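Local coordinates for protein geranyltranstransferase (Agrobacterium tumefaciens, PDB 2H8O) that probably catalyses the condensation of geranyl diphosphate with isopentenyl diphosphate to farnesyl diphosphate, as a dimeric, all-helical prenyl synthase of the polyprenyl synthetase family, at residues Gly111-Cys116 / Asp164-Asp169. Residues are numbered along the deposited sequence; the frame is centred on the assembly and turned at random. Where two conformers were deposited one is given.
Sequences GAALEC and DIIASD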
ATOM      1  N   GLY A 111     -15.121  -3.018   3.005  1.00 15.07           N
ATOM      2  CA  GLY A 111     -14.870  -4.360   3.535  1.00 15.55           C
ATOM      3  C   GLY A 111     -13.970  -5.164   2.610  1.00 14.72           C
ATOM      4  O   GLY A 111     -13.041  -5.836   3.058  1.00 15.36           O
ATOM      5  N   ALA A 112     -14.238  -5.105   1.305  1.00 15.12           N
ATOM      6  CA  ALA A 112     -13.402  -5.818   0.330  1.00 15.21           C
ATOM      7  C   ALA A 112     -11.957  -5.319   0.359  1.00 15.34           C
ATOM      8  O   ALA A 112     -11.025  -6.096   0.299  1.00 15.48           O
ATOM      9  CB  ALA A 112     -13.982  -5.718  -1.089  1.00 15.85           C
ATOM     10  N   ALA A 113     -11.799  -4.001   0.413  1.00 15.19           N
ATOM     11  CA  ALA A 113     -10.481  -3.390   0.523  1.00 15.52           C
ATOM     12  C   ALA A 113      -9.751  -3.900   1.739  1.00 15.36           C
ATOM     13  O   ALA A 113      -8.574  -4.310   1.657  1.00 15.46           O
ATOM     14  CB  ALA A 113     -10.591  -1.894   0.610  1.00 15.68           C
ATOM     15  N   LEU A 114     -10.440  -3.877   2.877  1.00 15.52           N
ATOM     16  CA  LEU A 114      -9.831  -4.325   4.129  1.00 15.20           C
ATOM     17  C   LEU A 114      -9.449  -5.803   4.062  1.00 15.55           C
ATOM     18  O   LEU A 114      -8.390  -6.222   4.569  1.00 15.49           O
ATOM     19  CB  LEU A 114     -10.776  -4.059   5.296  1.00 15.34           C
ATOM     20  CG  LEU A 114     -10.300  -4.508   6.682  1.00 15.62           C
ATOM     21  CD1 LEU A 114      -8.941  -3.860   7.049  1.00 17.13           C
ATOM     22  CD2 LEU A 114     -11.364  -4.205   7.734  1.00 16.26           C
ATOM     23  N   GLU A 115     -10.295  -6.601   3.415  1.00 15.20           N
ATOM     24  CA  GLU A 115      -9.983  -8.005   3.236  1.00 15.43           C
ATOM     25  C   GLU A 115      -8.749  -8.225   2.352  1.00 15.24           C
ATOM     26  O   GLU A 115      -7.919  -9.130   2.616  1.00 15.71           O
ATOM     27  CB  GLU A 115     -11.205  -8.767   2.708  1.00 16.41           C
ATOM     28  CG  GLU A 115     -11.065 -10.296   2.769  1.00 16.15           C
ATOM     29  CD  GLU A 115     -10.864 -10.910   4.163  1.00 17.15           C
ATOM     30  OE1 GLU A 115     -11.047 -10.235   5.197  1.00 17.05           O
ATOM     31  OE2 GLU A 115     -10.531 -12.105   4.244  1.00 17.41           O
ATOM     32  N   CYS A 116      -8.618  -7.441   1.281  1.00 15.41           N
ATOM     33  CA  CYS A 116      -7.426  -7.535   0.442  1.00 15.25           C
ATOM     34  C   CYS A 116      -6.188  -7.283   1.293  1.00 15.44           C
ATOM     35  O   CYS A 116      -5.197  -7.975   1.182  1.00 16.16           O
ATOM     36  CB  CYS A 116      -7.440  -6.522  -0.696  1.00 16.43           C
ATOM     37  SG  CYS A 116      -8.498  -6.998  -2.058  1.00 17.96           S
ATOM     38  N   ASP A 164      -6.644   1.464  -3.827  1.00 16.40           N
ATOM     39  CA  ASP A 164      -7.450   1.651  -5.035  1.00 16.08           C
ATOM     40  C   ASP A 164      -8.944   1.440  -4.762  1.00 15.57           C
ATOM     41  O   ASP A 164      -9.762   2.251  -5.141  1.00 16.71           O
ATOM     42  CB  ASP A 164      -6.967   0.696  -6.136  1.00 16.78           C
ATOM     43  CG  ASP A 164      -7.579   0.984  -7.498  1.00 18.98           C
ATOM     44  OD1 ASP A 164      -8.189   2.053  -7.706  1.00 21.33           O
ATOM     45  OD2 ASP A 164      -7.427   0.122  -8.396  1.00 20.98           O
ATOM     46  N   ILE A 165      -9.290   0.340  -4.101  1.00 15.34           N
ATOM     47  CA  ILE A 165     -10.689  -0.005  -3.867  1.00 15.50           C
ATOM     48  C   ILE A 165     -11.377   1.041  -3.002  1.00 15.49           C
ATOM     49  O   ILE A 165     -12.514   1.441  -3.268  1.00 16.79           O
ATOM     50  CB  ILE A 165     -10.802  -1.389  -3.211  1.00 14.91           C
ATOM     51  CG1 ILE A 165     -10.321  -2.468  -4.177  1.00 14.90           C
ATOM     52  CG2 ILE A 165     -12.245  -1.673  -2.758  1.00 16.66           C
ATOM     53  CD1 ILE A 165     -10.003  -3.777  -3.497  1.00 16.70           C
ATOM     54  N   ILE A 166     -10.678   1.519  -1.978  1.00 15.76           N
ATOM     55  CA  ILE A 166     -11.291   2.553  -1.143  1.00 16.21           C
ATOM     56  C   ILE A 166     -11.529   3.853  -1.897  1.00 16.15           C
ATOM     57  O   ILE A 166     -12.599   4.451  -1.791  1.00 16.97           O
ATOM     58  CB  ILE A 166     -10.459   2.833   0.084  1.00 16.61           C
ATOM     59  CG1 ILE A 166     -10.547   1.641   1.023  1.00 18.40           C
ATOM     60  CG2 ILE A 166     -10.933   4.114   0.822  1.00 16.89           C
ATOM     61  CD1 ILE A 166      -9.603   1.722   2.185  1.00 19.22           C
ATOM     62  N   ALA A 167     -10.540   4.300  -2.669  1.00 16.45           N
ATOM     63  CA  ALA A 167     -10.594   5.652  -3.233  1.00 17.04           C
ATOM     64  C   ALA A 167     -11.329   5.729  -4.568  1.00 17.06           C
ATOM     65  O   ALA A 167     -11.683   6.827  -5.013  1.00 17.58           O
ATOM     66  CB  ALA A 167      -9.165   6.225  -3.372  1.00 18.28           C
ATOM     67  N   SER A 168     -11.527   4.566  -5.197  1.00 17.04           N
ATOM     68  CA  SER A 168     -12.088   4.500  -6.548  0.50 17.71           C
ATOM     69  C   SER A 168     -13.480   5.107  -6.648  1.00 17.99           C
ATOM     70  O   SER A 168     -14.261   5.087  -5.702  1.00 16.95           O
ATOM     71  CB  SER A 168     -12.118   3.053  -7.072  0.50 17.72           C
ATOM     72  OG  SER A 168     -10.839   2.662  -7.544  0.50 17.48           O
ATOM     73  N   ASP A 169     -13.786   5.629  -7.838  1.00 19.03           N
ATOM     74  CA  ASP A 169     -15.082   6.229  -8.080  1.00 20.19           C
ATOM     75  C   ASP A 169     -16.217   5.218  -7.982  1.00 21.11           C
ATOM     76  O   ASP A 169     -17.353   5.618  -7.704  1.00 22.21           O
ATOM     77  CB  ASP A 169     -15.126   6.901  -9.447  1.00 20.95           C
ATOM     78  CG  ASP A 169     -14.261   8.140  -9.533  1.00 22.84           C
ATOM     79  OD1 ASP A 169     -13.835   8.713  -8.502  1.00 23.60           O
ATOM     80  OD2 ASP A 169     -13.997   8.546 -10.688  1.00 27.11           O
TER
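Two helices of the all-helical prenyl synthase fold, 104-125 and 148-167, pack here through Ala113 of the first and Ile165 and Ile166 near the C-terminal end of the second. The backbones come close: CA of Ala113 lies 5.5 Å from CA of Ile165, with only a methyl as side chain on the Ala113 side. That methyl, CB of Ala113, faces the cleft formed by two isoleucines, 3.6 Å from CG1 of Ile166 and 3.8 Å from CG2 of Ile165. In Ile165, chi1 of -66° sets CG2 anti to the backbone N, against Ala113, while CG1, anti to the carbonyl carbon, carries CD1 to within 3.8 Å of SG of Cys116. Ile166 meets the methyl with the flank of its chain, and the same side chain also touches Leu181, Val182 and Leu185 of helix 175-189. Leu54 and Leu57 of helix 34-57 touch Cys116 and Ile165 respectively. Asp164, next in sequence to Ile165, forms a salt bridge with Arg187 of the second subunit. With all four touching residues buried and no hydrogen bond crossing between the segments, cohesion here rests on van der Waals contacts of apolar groups, which bury 178 Å² in all.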